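Local coordinates for protein adhesin A (Fusobacterium nucleatum, PDB 3ETZ) that acts as a surface adhesin of the bacterium, probably mediating its attachment to host cells, at residues A[76-79]-A[80-84]; A[48-51]-A[52-56]; A[13-16]-A[17-21]; A[26-29]-A[30-34]; A[63-67]-A[68-72]. The protein carries 1 engineered substitution. All coordinates share one frame; numbering follows the deposited sequence.

Interaction 1 of 5, residues A[76-79]-A[80-84]. Engineered in segment 76-79: Ala76 (natural residue Leu).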
loop_
_atom_site.group_PDB
_atom_site.type_symbol
_atom_site.label_atom_id
_atom_site.label_comp_id
_atom_site.label_asym_id
_atom_site.label_seq_id
_atom_site.Cartn_x
_atom_site.Cartn_y
_atom_site.Cartn_z
ATOM N N ALA A 76 26.122 7.544 -9.446
ATOM C CA ALA A 76 24.711 7.731 -9.778
ATOM C C ALA A 76 23.968 6.383 -9.800
ATOM O O ALA A 76 22.833 6.273 -9.318
ATOM C CB ALA A 76 24.586 8.437 -11.132
ATOM N N ALA A 77 24.618 5.354 -10.336
ATOM C CA ALA A 77 24.013 4.027 -10.436
ATOM C C ALA A 77 23.786 3.474 -9.031
ATOM O O ALA A 77 22.740 2.898 -8.720
ATOM C CB ALA A 77 24.929 3.099 -11.219
ATOM N N SER A 78 24.782 3.670 -8.182
ATOM C CA SER A 78 24.701 3.209 -6.811
ATOM C C SER A 78 23.620 3.946 -5.992
ATOM O O SER A 78 22.941 3.326 -5.163
ATOM C CB SER A 78 26.076 3.352 -6.144
ATOM O OG SER A 78 26.018 2.912 -4.800
ATOM N N LYS A 79 23.455 5.250 -6.210
ATOM C CA LYS A 79 22.444 5.982 -5.462
ATOM C C LYS A 79 21.065 5.618 -5.971
ATOM O O LYS A 79 20.093 5.594 -5.188
ATOM C CB LYS A 79 22.683 7.492 -5.533
ATOM C CG LYS A 79 23.929 7.903 -4.733
ATOM C CD LYS A 79 23.980 9.388 -4.434
ATOM C CE LYS A 79 24.137 10.233 -5.688
ATOM N NZ LYS A 79 24.214 11.680 -5.329
ATOM N N TYR A 80 20.967 5.328 -7.272
ATOM C CA TYR A 80 19.689 4.902 -7.817
ATOM C C TYR A 80 19.340 3.529 -7.258
ATOM O O TYR A 80 18.184 3.281 -6.939
ATOM C CB TYR A 80 19.700 4.857 -9.348
ATOM C CG TYR A 80 19.112 6.117 -9.965
ATOM C CD1 TYR A 80 17.780 6.467 -9.736
ATOM C CD2 TYR A 80 19.885 6.953 -10.772
ATOM C CE1 TYR A 80 17.236 7.608 -10.290
ATOM C CE2 TYR A 80 19.355 8.101 -11.330
ATOM C CZ TYR A 80 18.026 8.424 -11.088
ATOM O OH TYR A 80 17.480 9.552 -11.652
ATOM N N GLU A 81 20.330 2.645 -7.115
ATOM C CA GLU A 81 20.059 1.317 -6.585
ATOM C C GLU A 81 19.547 1.417 -5.138
ATOM O O GLU A 81 18.664 0.651 -4.733
ATOM C CB GLU A 81 21.308 0.425 -6.625
ATOM C CG GLU A 81 20.988 -1.035 -6.260
ATOM C CD GLU A 81 22.208 -1.936 -6.190
ATOM O OE1 GLU A 81 23.340 -1.451 -6.415
ATOM O OE2 GLU A 81 22.026 -3.140 -5.905
ATOM N N ASP A 82 20.103 2.340 -4.355
ATOM C CA ASP A 82 19.645 2.496 -2.977
ATOM C C ASP A 82 18.183 2.967 -2.964
ATOM O O ASP A 82 17.358 2.441 -2.212
ATOM C CB ASP A 82 20.499 3.512 -2.216
ATOM C CG ASP A 82 21.937 3.047 -2.006
ATOM O OD1 ASP A 82 22.199 1.822 -1.936
ATOM O OD2 ASP A 82 22.817 3.926 -1.888
ATOM N N ALA A 83 17.866 3.954 -3.797
ATOM C CA ALA A 83 16.510 4.477 -3.870
ATOM C C ALA A 83 15.527 3.428 -4.396
ATOM O O ALA A 83 14.371 3.397 -3.975
ATOM C CB ALA A 83 16.477 5.714 -4.753
ATOM N N LEU A 84 15.959 2.592 -5.339
ATOM C CA LEU A 84 15.063 1.558 -5.866
ATOM C C LEU A 84 14.719 0.548 -4.762
ATOM O O LEU A 84 13.615 0.008 -4.731
ATOM C CB LEU A 84 15.698 0.865 -7.076
ATOM C CG LEU A 84 15.807 1.803 -8.294
ATOM C CD1 LEU A 84 16.635 1.176 -9.427
ATOM C CD2 LEU A 84 14.395 2.141 -8.774
HETATM O O HOH W 1 25.687 4.499 -2.790
#
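The amides of Tyr80, Glu81, Asp82 and Ala83 bond to the carbonyl oxygens of Ala76, Ala77, Ser78 and Lys79, the regular i to i+4 pattern of an alpha-helix. The segment belongs to helix 70-108, the second arm of an antiparallel helix-loop-helix hairpin. Tyr80 N lies 2.9 Å from Ala76 O. The tyrosine side chain also rests on this oxygen, with Tyr80 CD2 3.4 Å from Ala76 O. With chi1 at -97°, off a staggered value, the Tyr80 ring lies against Ala76 O and reaches helix 5-63. There it packs on Leu53, Ala57 and Leu60, while Tyr80 OH is hydrogen-bonded to Arg56 NH1. Ala76 is an engineered substitution for leucine. It meets residues 80-84 through its carbonyl rather than its methyl group. Ala77 is buried, and its side chain touches Gln61 of the other arm. Ser78 and Asp82 are solvent-exposed. The carboxylate of Asp82 folds back beside its own backbone N (chi1 -66°) and comes near Ser78. The two side chains are linked by a water, which lies 2.6 Å from Ser78 OG and donates a hydrogen bond to Asp82 OD2 at 3.1 Å.

Interaction 2 of 5, residues A[48-51]-A[52-56]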
loop_
_atom_site.group_PDB
_atom_site.type_symbol
_atom_site.label_atom_id
_atom_site.label_comp_id
_atom_site.label_asym_id
_atom_site.label_seq_id
_atom_site.Cartn_x
_atom_site.Cartn_y
_atom_site.Cartn_z
ATOM N N GLN A 48 5.450 2.100 -12.559
ATOM C CA GLN A 48 5.902 2.822 -13.739
ATOM C C GLN A 48 7.235 3.484 -13.421
ATOM O O GLN A 48 8.207 3.350 -14.158
ATOM C CB GLN A 48 4.865 3.884 -14.127
ATOM C CG GLN A 48 5.158 4.583 -15.431
ATOM C CD GLN A 48 5.330 3.588 -16.548
ATOM O OE1 GLN A 48 4.461 2.732 -16.764
ATOM N NE2 GLN A 48 6.456 3.677 -17.265
ATOM N N VAL A 49 7.285 4.204 -12.308
ATOM C CA VAL A 49 8.515 4.864 -11.901
ATOM C C VAL A 49 9.650 3.873 -11.666
ATOM O O VAL A 49 10.798 4.112 -12.056
ATOM C CB VAL A 49 8.292 5.682 -10.588
ATOM C CG1 VAL A 49 9.633 6.150 -10.028
ATOM C CG2 VAL A 49 7.387 6.866 -10.862
ATOM N N TYR A 50 9.337 2.770 -10.999
ATOM C CA TYR A 50 10.355 1.766 -10.695
ATOM C C TYR A 50 10.952 1.187 -11.981
ATOM O O TYR A 50 12.167 1.011 -12.082
ATOM C CB TYR A 50 9.745 0.636 -9.869
ATOM C CG TYR A 50 10.715 -0.469 -9.481
ATOM C CD1 TYR A 50 10.847 -1.628 -10.255
ATOM C CD2 TYR A 50 11.485 -0.360 -8.323
ATOM C CE1 TYR A 50 11.723 -2.654 -9.876
ATOM C CE2 TYR A 50 12.371 -1.381 -7.921
ATOM C CZ TYR A 50 12.475 -2.526 -8.705
ATOM O OH TYR A 50 13.273 -3.558 -8.308
ATOM N N ASN A 51 10.098 0.882 -12.944
ATOM C CA ASN A 51 10.596 0.286 -14.180
ATOM C C ASN A 51 11.515 1.252 -14.929
ATOM O O ASN A 51 12.627 0.881 -15.342
ATOM C CB ASN A 51 9.435 -0.127 -15.082
ATOM C CG ASN A 51 8.641 -1.272 -14.520
ATOM O OD1 ASN A 51 9.097 -1.997 -13.635
ATOM N ND2 ASN A 51 7.452 -1.456 -15.042
ATOM N N GLU A 52 11.052 2.488 -15.079
ATOM C CA GLU A 52 11.818 3.504 -15.782
ATOM C C GLU A 52 13.150 3.778 -15.110
ATOM O O GLU A 52 14.183 3.912 -15.794
ATOM C CB GLU A 52 11.014 4.798 -15.855
ATOM C CG GLU A 52 9.878 4.735 -16.857
ATOM C CD GLU A 52 8.935 5.920 -16.746
ATOM O OE1 GLU A 52 9.327 6.944 -16.142
ATOM O OE2 GLU A 52 7.803 5.824 -17.268
ATOM N N LEU A 53 13.134 3.863 -13.774
ATOM C CA LEU A 53 14.350 4.135 -13.024
ATOM C C LEU A 53 15.290 2.927 -12.975
ATOM O O LEU A 53 16.503 3.073 -12.931
ATOM C CB LEU A 53 13.990 4.637 -11.614
ATOM C CG LEU A 53 14.118 6.161 -11.351
ATOM C CD1 LEU A 53 14.053 6.980 -12.653
ATOM C CD2 LEU A 53 13.092 6.623 -10.339
ATOM N N SER A 54 14.736 1.734 -12.970
ATOM C CA SER A 54 15.580 0.551 -12.973
ATOM C C SER A 54 16.315 0.518 -14.308
ATOM O O SER A 54 17.472 0.143 -14.383
ATOM C CB SER A 54 14.745 -0.720 -12.811
ATOM O OG SER A 54 14.177 -0.773 -11.516
ATOM N N GLN A 55 15.637 0.913 -15.372
ATOM C CA GLN A 55 16.275 0.906 -16.694
ATOM C C GLN A 55 17.416 1.925 -16.667
ATOM O O GLN A 55 18.539 1.676 -17.129
ATOM C CB GLN A 55 15.262 1.291 -17.769
ATOM C CG GLN A 55 15.853 1.209 -19.175
ATOM C CD GLN A 55 14.933 1.790 -20.230
ATOM O OE1 GLN A 55 13.715 1.725 -20.106
ATOM N NE2 GLN A 55 15.521 2.348 -21.291
ATOM N N ARG A 56 17.133 3.086 -16.089
ATOM C CA ARG A 56 18.146 4.121 -15.985
ATOM C C ARG A 56 19.365 3.680 -15.177
ATOM O O ARG A 56 20.509 3.881 -15.604
ATOM C CB ARG A 56 17.536 5.383 -15.357
ATOM C CG ARG A 56 18.524 6.542 -15.248
ATOM C CD ARG A 56 17.848 7.786 -14.660
ATOM N NE ARG A 56 16.890 8.385 -15.584
ATOM C CZ ARG A 56 16.227 9.514 -15.335
ATOM N NH1 ARG A 56 16.418 10.154 -14.184
ATOM N NH2 ARG A 56 15.392 10.016 -16.239
#
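Glu52 begins this local contact with Gln48, one turn earlier in helix 5-63, the first arm of the helix-loop-helix hairpin. Its CG stands beside the backbone N (chi1 -74°), which carries the carboxylate back toward the glutamine amide. Gln48 NE2 donates to Glu52 OE2 on the anti side, tilted out of the carboxylate plane. The modelled separation of Gln48 NE2 and Glu52 OE2, 2.5 Å, is unusually short, and its exact value is doubtful. The amide and carboxylate planes are turned 53° apart. Next comes Leu53, whose side-chain torsions both depart from staggered values. It runs side by side with Val49, and Leu53 CD2 touches Val49 CG1 at 3.5 Å. Leu53 also packs on Leu84 of the second arm. Ser54 follows, and its hydroxyl turns back to the chain. Tyr50 O is gripped by two donors from opposite faces of its carbonyl plane: Ser54 N at 2.8 Å and Ser54 OG at 2.7 Å. The hydroxyl comes from above the plane, not along a lone pair. Ser54 OG also sits over one face of the Tyr50 ring, offset toward the rim, with Tyr50 CE1 3.5 Å from Ser54 OG. Gln55 continues the backbone pattern, with Gln55 N 3.0 Å from Asn51 O. Arg56 turns one guanidinium face to Leu53 CD1, which lies 4.1 Å above the guanidinium plane.

Interaction 3 of 5, residues A[13-16]-A[17-21]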
loop_
_atom_site.group_PDB
_atom_site.type_symbol
_atom_site.label_atom_id
_atom_site.label_comp_id
_atom_site.label_asym_id
_atom_site.label_seq_id
_atom_site.Cartn_x
_atom_site.Cartn_y
_atom_site.Cartn_z
ATOM N N ALA A 13 -31.605 -1.033 25.259
ATOM C CA ALA A 13 -30.208 -0.601 25.286
ATOM C C ALA A 13 -29.357 -1.513 24.396
ATOM O O ALA A 13 -28.464 -1.038 23.692
ATOM C CB ALA A 13 -29.658 -0.621 26.710
ATOM N N LEU A 14 -29.616 -2.819 24.437
ATOM C CA LEU A 14 -28.844 -3.735 23.597
ATOM C C LEU A 14 -29.068 -3.391 22.129
ATOM O O LEU A 14 -28.143 -3.411 21.327
ATOM C CB LEU A 14 -29.221 -5.189 23.893
ATOM C CG LEU A 14 -28.637 -5.734 25.204
ATOM C CD1 LEU A 14 -29.141 -7.137 25.472
ATOM C CD2 LEU A 14 -27.111 -5.724 25.112
ATOM N N ASP A 15 -30.287 -3.025 21.776
ATOM C CA ASP A 15 -30.574 -2.677 20.404
ATOM C C ASP A 15 -29.831 -1.426 19.930
ATOM O O ASP A 15 -29.383 -1.353 18.780
ATOM C CB ASP A 15 -32.056 -2.467 20.208
ATOM C CG ASP A 15 -32.410 -2.235 18.757
ATOM O OD1 ASP A 15 -32.132 -3.105 17.912
ATOM O OD2 ASP A 15 -32.964 -1.175 18.457
ATOM N N ALA A 16 -29.735 -0.424 20.803
ATOM C CA ALA A 16 -29.028 0.799 20.447
ATOM C C ALA A 16 -27.529 0.485 20.283
ATOM O O ALA A 16 -26.882 0.988 19.360
ATOM C CB ALA A 16 -29.248 1.877 21.536
ATOM N N GLU A 17 -26.994 -0.367 21.149
ATOM C CA GLU A 17 -25.581 -0.741 21.084
ATOM C C GLU A 17 -25.294 -1.518 19.808
ATOM O O GLU A 17 -24.284 -1.296 19.145
ATOM C CB GLU A 17 -25.185 -1.593 22.289
ATOM C CG GLU A 17 -25.413 -0.885 23.638
ATOM C CD GLU A 17 -24.749 -1.610 24.809
ATOM O OE1 GLU A 17 -24.414 -2.813 24.670
ATOM O OE2 GLU A 17 -24.569 -0.969 25.867
ATOM N N TYR A 18 -26.192 -2.434 19.476
ATOM C CA TYR A 18 -26.058 -3.228 18.275
ATOM C C TYR A 18 -26.108 -2.351 17.010
ATOM O O TYR A 18 -25.286 -2.490 16.112
ATOM C CB TYR A 18 -27.178 -4.282 18.250
ATOM C CG TYR A 18 -27.368 -4.927 16.901
ATOM C CD1 TYR A 18 -28.357 -4.475 16.028
ATOM C CD2 TYR A 18 -26.577 -5.998 16.508
ATOM C CE1 TYR A 18 -28.557 -5.081 14.782
ATOM C CE2 TYR A 18 -26.768 -6.626 15.270
ATOM C CZ TYR A 18 -27.755 -6.160 14.421
ATOM O OH TYR A 18 -27.946 -6.754 13.207
ATOM N N GLN A 19 -27.073 -1.438 16.931
ATOM C CA GLN A 19 -27.177 -0.593 15.739
ATOM C C GLN A 19 -25.931 0.264 15.549
ATOM O O GLN A 19 -25.492 0.498 14.425
ATOM C CB GLN A 19 -28.385 0.359 15.798
ATOM C CG GLN A 19 -29.765 -0.288 15.906
ATOM C CD GLN A 19 -30.113 -1.196 14.741
ATOM O OE1 GLN A 19 -29.540 -1.090 13.660
ATOM N NE2 GLN A 19 -31.083 -2.092 14.955
ATOM N N ASN A 20 -25.389 0.771 16.647
ATOM C CA ASN A 20 -24.187 1.591 16.556
ATOM C C ASN A 20 -23.011 0.727 16.136
ATOM O O ASN A 20 -22.236 1.112 15.269
ATOM C CB ASN A 20 -23.880 2.266 17.900
ATOM C CG ASN A 20 -22.592 3.074 17.859
ATOM O OD1 ASN A 20 -21.621 2.772 18.568
ATOM N ND2 ASN A 20 -22.572 4.100 17.015
ATOM N N LEU A 21 -22.879 -0.436 16.752
ATOM C CA LEU A 21 -21.775 -1.334 16.424
ATOM C C LEU A 21 -21.787 -1.670 14.939
ATOM O O LEU A 21 -20.741 -1.646 14.263
ATOM C CB LEU A 21 -21.887 -2.622 17.240
ATOM C CG LEU A 21 -20.852 -3.698 16.924
ATOM C CD1 LEU A 21 -19.471 -3.112 17.193
ATOM C CD2 LEU A 21 -21.101 -4.968 17.780
#
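An i to i+4 side-chain bond between Asp15 and Gln19 marks this exposed part of helix 5-63, near the N-terminal end of the chain. Asp15 has CG anti to the backbone N (chi1 -174°), so its carboxylate lies on the carbonyl side and points along the helix to the next turn. Gln19 takes the other course. Its CG stands beside the backbone N, and the chain bends again at chi2 (-61°). This bend brings the amide back to the aspartate. Gln19 NE2 donates to Asp15 OD1 at 3.3 Å, on the syn side of the carboxylate but out of its plane. Asp15 OD1 lies in the plane of the Gln19 amide, although the carboxylate and amide planes are turned 73° from each other. The first torsion of Gln19 sets CG over the backbone, with Gln19 CG 3.1 Å from Asp15 O. In the backbone, Gln19 N also bonds to Asp15 O at 3.0 Å, so the two residues are joined twice. Glu17 lies similarly over the preceding turn, with Glu17 CG 3.1 Å from Ala13 O. Its carboxylate then passes Leu14 loosely, Glu17 OE1 being 4.0 Å from Leu14 CD2. Tyr18 contributes its amide, which bonds to Leu14 O. All the touching residues are exposed. The arrangement is that of a long solvent-facing alpha-helix within a predicted coiled coil.

Interaction 4 of 5, residues A[26-29]-A[30-34]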
loop_
_atom_site.group_PDB
_atom_site.type_symbol
_atom_site.label_atom_id
_atom_site.label_comp_id
_atom_site.label_asym_id
_atom_site.label_seq_id
_atom_site.Cartn_x
_atom_site.Cartn_y
_atom_site.Cartn_z
ATOM N N GLU A 26 -19.328 -1.260 9.681
ATOM C CA GLU A 26 -19.543 -0.940 8.266
ATOM C C GLU A 26 -18.650 0.231 7.807
ATOM O O GLU A 26 -18.032 0.187 6.747
ATOM C CB GLU A 26 -21.012 -0.573 8.040
ATOM C CG GLU A 26 -21.315 0.060 6.703
ATOM C CD GLU A 26 -22.769 0.486 6.593
ATOM O OE1 GLU A 26 -23.248 1.289 7.437
ATOM O OE2 GLU A 26 -23.435 0.014 5.657
ATOM N N ALA A 27 -18.591 1.280 8.618
ATOM C CA ALA A 27 -17.771 2.441 8.304
ATOM C C ALA A 27 -16.282 2.047 8.246
ATOM O O ALA A 27 -15.521 2.555 7.400
ATOM C CB ALA A 27 -18.007 3.550 9.365
ATOM N N ARG A 28 -15.876 1.147 9.145
ATOM C CA ARG A 28 -14.502 0.640 9.220
ATOM C C ARG A 28 -14.185 -0.100 7.911
ATOM O O ARG A 28 -13.118 0.074 7.306
ATOM C CB ARG A 28 -14.380 -0.352 10.380
ATOM C CG ARG A 28 -13.078 -0.333 11.180
ATOM C CD ARG A 28 -11.856 -0.806 10.441
ATOM N NE ARG A 28 -10.992 0.327 10.172
ATOM C CZ ARG A 28 -9.683 0.267 9.924
ATOM N NH1 ARG A 28 -9.034 -0.890 9.910
ATOM N NH2 ARG A 28 -9.027 1.388 9.660
ATOM N N PHE A 29 -15.113 -0.944 7.484
ATOM C CA PHE A 29 -14.903 -1.668 6.242
ATOM C C PHE A 29 -14.763 -0.693 5.062
ATOM O O PHE A 29 -13.885 -0.864 4.206
ATOM C CB PHE A 29 -16.061 -2.634 5.967
ATOM C CG PHE A 29 -15.946 -3.338 4.638
ATOM C CD1 PHE A 29 -15.236 -4.521 4.522
ATOM C CD2 PHE A 29 -16.539 -2.798 3.502
ATOM C CE1 PHE A 29 -15.111 -5.168 3.276
ATOM C CE2 PHE A 29 -16.423 -3.432 2.258
ATOM C CZ PHE A 29 -15.703 -4.625 2.156
ATOM N N ASN A 30 -15.616 0.328 5.013
ATOM C CA ASN A 30 -15.554 1.291 3.924
ATOM C C ASN A 30 -14.219 2.037 3.943
ATOM O O ASN A 30 -13.675 2.386 2.900
ATOM C CB ASN A 30 -16.711 2.315 4.020
ATOM C CG ASN A 30 -18.072 1.700 3.739
ATOM O OD1 ASN A 30 -19.117 2.280 4.068
ATOM N ND2 ASN A 30 -18.069 0.529 3.138
ATOM N N GLU A 31 -13.715 2.327 5.137
ATOM C CA GLU A 31 -12.444 3.037 5.269
ATOM C C GLU A 31 -11.295 2.147 4.752
ATOM O O GLU A 31 -10.391 2.625 4.062
ATOM C CB GLU A 31 -12.227 3.434 6.747
ATOM C CG GLU A 31 -10.813 3.889 7.146
ATOM C CD GLU A 31 -10.357 5.177 6.464
ATOM O OE1 GLU A 31 -11.210 6.059 6.195
ATOM O OE2 GLU A 31 -9.128 5.317 6.224
ATOM N N GLU A 32 -11.344 0.863 5.068
ATOM C CA GLU A 32 -10.305 -0.077 4.615
ATOM C C GLU A 32 -10.320 -0.184 3.086
ATOM O O GLU A 32 -9.266 -0.340 2.436
ATOM C CB GLU A 32 -10.525 -1.460 5.218
ATOM C CG GLU A 32 -10.379 -1.510 6.734
ATOM C CD GLU A 32 -10.980 -2.789 7.340
ATOM O OE1 GLU A 32 -11.729 -3.508 6.630
ATOM O OE2 GLU A 32 -10.722 -3.068 8.534
ATOM N N ARG A 33 -11.520 -0.061 2.518
ATOM C CA ARG A 33 -11.682 -0.143 1.074
ATOM C C ARG A 33 -11.075 1.079 0.419
ATOM O O ARG A 33 -10.383 0.965 -0.598
ATOM C CB ARG A 33 -13.171 -0.252 0.697
ATOM C CG ARG A 33 -13.456 -0.048 -0.797
ATOM C CD ARG A 33 -14.942 -0.272 -1.117
ATOM N NE ARG A 33 -15.263 -1.698 -1.138
ATOM C CZ ARG A 33 -16.495 -2.204 -1.197
ATOM N NH1 ARG A 33 -17.560 -1.406 -1.237
ATOM N NH2 ARG A 33 -16.661 -3.519 -1.224
ATOM N N ALA A 34 -11.336 2.254 0.994
ATOM C CA ALA A 34 -10.793 3.474 0.444
ATOM C C ALA A 34 -9.264 3.459 0.551
ATOM O O ALA A 34 -8.569 4.035 -0.303
ATOM C CB ALA A 34 -11.378 4.681 1.165
HETATM O O HOH W 2 -22.078 1.418 3.163
#
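Glu31 N bonds to Ala27 O at 2.9 Å, one of the backbone bonds of helix 5-63, the first arm of the helix-loop-helix hairpin. Arg28 and Glu32 form a salt bridge one turn apart. Arg28 bends at chi2 and chi3, and its NH1 reaches Glu32 OE2 at 3.1 Å. The hydrogen bond is weak, with an N-H...O angle of 127°. The carboxylate and guanidinium planes are nearly perpendicular. Glu32 CG lies over one guanidinium face of Arg28, offset toward the rim. Phe29 and Arg33 meet edge to face. The ring edge points at one face of the guanidinium, with Phe29 CE2 3.5 Å from Arg33 NH2 and the planes 77° apart. Between the exposed side chains of Glu26 and Asn30 a water donates to Asn30 OD1 at 3.2 Å and weakly to Glu26 OE2. Helix 70-108 covers another side: the Phe29 ring meets that of Phe101, Glu32 touches Ile104, and Arg33 packs on Phe101 and Gln105.

Interaction 5 of 5, residues A[63-67]-A[68-72]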
loop_
_atom_site.group_PDB
_atom_site.type_symbol
_atom_site.label_atom_id
_atom_site.label_comp_id
_atom_site.label_asym_id
_atom_site.label_seq_id
_atom_site.Cartn_x
_atom_site.Cartn_y
_atom_site.Cartn_z
ATOM N N GLU A 63 27.208 1.442 -18.647
ATOM C CA GLU A 63 27.994 2.429 -19.367
ATOM C C GLU A 63 29.198 2.990 -18.626
ATOM O O GLU A 63 30.146 3.438 -19.259
ATOM C CB GLU A 63 27.121 3.630 -19.768
ATOM C CG GLU A 63 25.968 3.323 -20.694
ATOM C CD GLU A 63 25.210 4.579 -21.074
ATOM O OE1 GLU A 63 25.303 5.577 -20.320
ATOM O OE2 GLU A 63 24.513 4.565 -22.112
ATOM N N ALA A 64 29.158 2.975 -17.302
ATOM C CA ALA A 64 30.222 3.573 -16.499
ATOM C C ALA A 64 31.673 3.358 -16.942
ATOM O O ALA A 64 32.426 4.336 -17.053
ATOM C CB ALA A 64 30.070 3.166 -15.043
ATOM N N ASN A 65 32.076 2.111 -17.188
ATOM C CA ASN A 65 33.473 1.850 -17.573
ATOM C C ASN A 65 33.915 2.558 -18.847
ATOM O O ASN A 65 35.106 2.820 -19.026
ATOM C CB ASN A 65 33.735 0.344 -17.713
ATOM C CG ASN A 65 33.718 -0.372 -16.381
ATOM O OD1 ASN A 65 33.982 0.229 -15.336
ATOM N ND2 ASN A 65 33.426 -1.673 -16.409
ATOM N N THR A 66 32.970 2.869 -19.731
ATOM C CA THR A 66 33.312 3.547 -20.976
ATOM C C THR A 66 32.887 5.015 -21.065
ATOM O O THR A 66 32.691 5.539 -22.167
ATOM C CB THR A 66 32.726 2.819 -22.180
ATOM O OG1 THR A 66 31.317 2.671 -22.002
ATOM C CG2 THR A 66 33.373 1.450 -22.331
ATOM N N ARG A 67 32.743 5.667 -19.916
ATOM C CA ARG A 67 32.366 7.082 -19.875
ATOM C C ARG A 67 33.555 7.884 -19.384
ATOM O O ARG A 67 34.378 7.381 -18.637
ATOM C CB ARG A 67 31.208 7.331 -18.901
ATOM C CG ARG A 67 29.860 6.818 -19.365
ATOM C CD ARG A 67 29.604 7.180 -20.816
ATOM N NE ARG A 67 28.199 7.000 -21.157
ATOM C CZ ARG A 67 27.694 7.108 -22.380
ATOM N NH1 ARG A 67 28.486 7.389 -23.396
ATOM N NH2 ARG A 67 26.385 6.954 -22.575
ATOM N N PHE A 68 33.645 9.146 -19.779
ATOM C CA PHE A 68 34.748 9.940 -19.285
ATOM C C PHE A 68 34.559 10.105 -17.783
ATOM O O PHE A 68 35.509 9.943 -17.010
ATOM C CB PHE A 68 34.793 11.319 -19.945
ATOM C CG PHE A 68 35.923 12.183 -19.446
ATOM C CD1 PHE A 68 37.235 11.975 -19.892
ATOM C CD2 PHE A 68 35.686 13.177 -18.504
ATOM C CE1 PHE A 68 38.296 12.754 -19.398
ATOM C CE2 PHE A 68 36.732 13.963 -18.005
ATOM C CZ PHE A 68 38.041 13.748 -18.453
ATOM N N TYR A 69 33.332 10.413 -17.364
ATOM C CA TYR A 69 33.053 10.613 -15.945
ATOM C C TYR A 69 32.598 9.314 -15.292
ATOM O O TYR A 69 31.514 9.226 -14.707
ATOM C CB TYR A 69 32.006 11.723 -15.766
ATOM C CG TYR A 69 32.543 13.094 -16.101
ATOM C CD1 TYR A 69 33.541 13.680 -15.315
ATOM C CD2 TYR A 69 32.081 13.802 -17.227
ATOM C CE1 TYR A 69 34.067 14.930 -15.637
ATOM C CE2 TYR A 69 32.608 15.065 -17.559
ATOM C CZ TYR A 69 33.599 15.620 -16.761
ATOM O OH TYR A 69 34.143 16.862 -17.057
ATOM N N LYS A 70 33.464 8.310 -15.399
ATOM C CA LYS A 70 33.235 6.973 -14.858
ATOM C C LYS A 70 32.793 6.932 -13.401
ATOM O O LYS A 70 31.830 6.249 -13.054
ATOM C CB LYS A 70 34.514 6.137 -15.023
ATOM C CG LYS A 70 34.458 4.775 -14.346
ATOM C CD LYS A 70 35.657 3.907 -14.729
ATOM C CE LYS A 70 35.662 2.611 -13.926
ATOM N NZ LYS A 70 36.798 1.720 -14.319
ATOM N N SER A 71 33.515 7.666 -12.564
ATOM C CA SER A 71 33.276 7.740 -11.124
ATOM C C SER A 71 31.867 8.250 -10.780
ATOM O O SER A 71 31.209 7.743 -9.852
ATOM C CB SER A 71 34.337 8.653 -10.503
ATOM O OG SER A 71 34.038 8.945 -9.151
ATOM N N GLN A 72 31.415 9.258 -11.520
ATOM C CA GLN A 72 30.096 9.831 -11.310
ATOM C C GLN A 72 29.006 8.915 -11.846
ATOM O O GLN A 72 27.920 8.856 -11.285
ATOM C CB GLN A 72 30.030 11.215 -11.955
ATOM C CG GLN A 72 30.834 12.225 -11.161
ATOM C CD GLN A 72 31.084 13.498 -11.902
ATOM O OE1 GLN A 72 30.147 14.193 -12.313
ATOM N NE2 GLN A 72 32.363 13.832 -12.076
#
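Lys70 is fully extended, with CG anti to the backbone N (chi1 173°), and runs alongside Ala64 toward Asn65. Lys70 CG passes 3.4 Å from Ala64 O, and Lys70 CE comes 3.2 Å from Asn65 OD1. A CA-H...O contact adds to this, with Lys70 CA 3.5 Å from Ala64 O. The same oxygen accepts a hydrogen bond from Arg67 N at 3.2 Å. The contact spans the loop of the helix-loop-helix hairpin, with Lys70 at the start of helix 70-108. Tyr69 is the centre of an inverse gamma turn (phi -92°, psi 58°) and holds the N-cap position of the second helix. The turn is closed by a weak bond from Lys70 N to Phe68 O at 3.1 Å. Phe68 CD2 stands 3.5 Å above the plane of the Tyr69 ring, over its centre. Ala64 is buried, touching Tyr73 and Gln74. Arg67 returns to the end of the first helix, where Arg67 NH2 forms a salt bridge with Glu63 OE1 at 2.9 Å, its hydrogen bond weak.

In the fold
From the N terminus the chain passes interaction 3, interaction 4 and interaction 2, all on helix 5-63. It then turns through interaction 5 and returns along helix 70-108 through interaction 1. The five follow in series. None nests within or crosses another, and each is local. Interaction 5 forms the bend of the hairpin. Interactions 1 and 2 are the pair that touch, their centres about 11 Å apart, and they tie the two arms together near the loop. Interaction 4 meets the far part of helix 70-108. Interaction 3 lies nearest the N terminus, its centre about 70 Å from that of interaction 5.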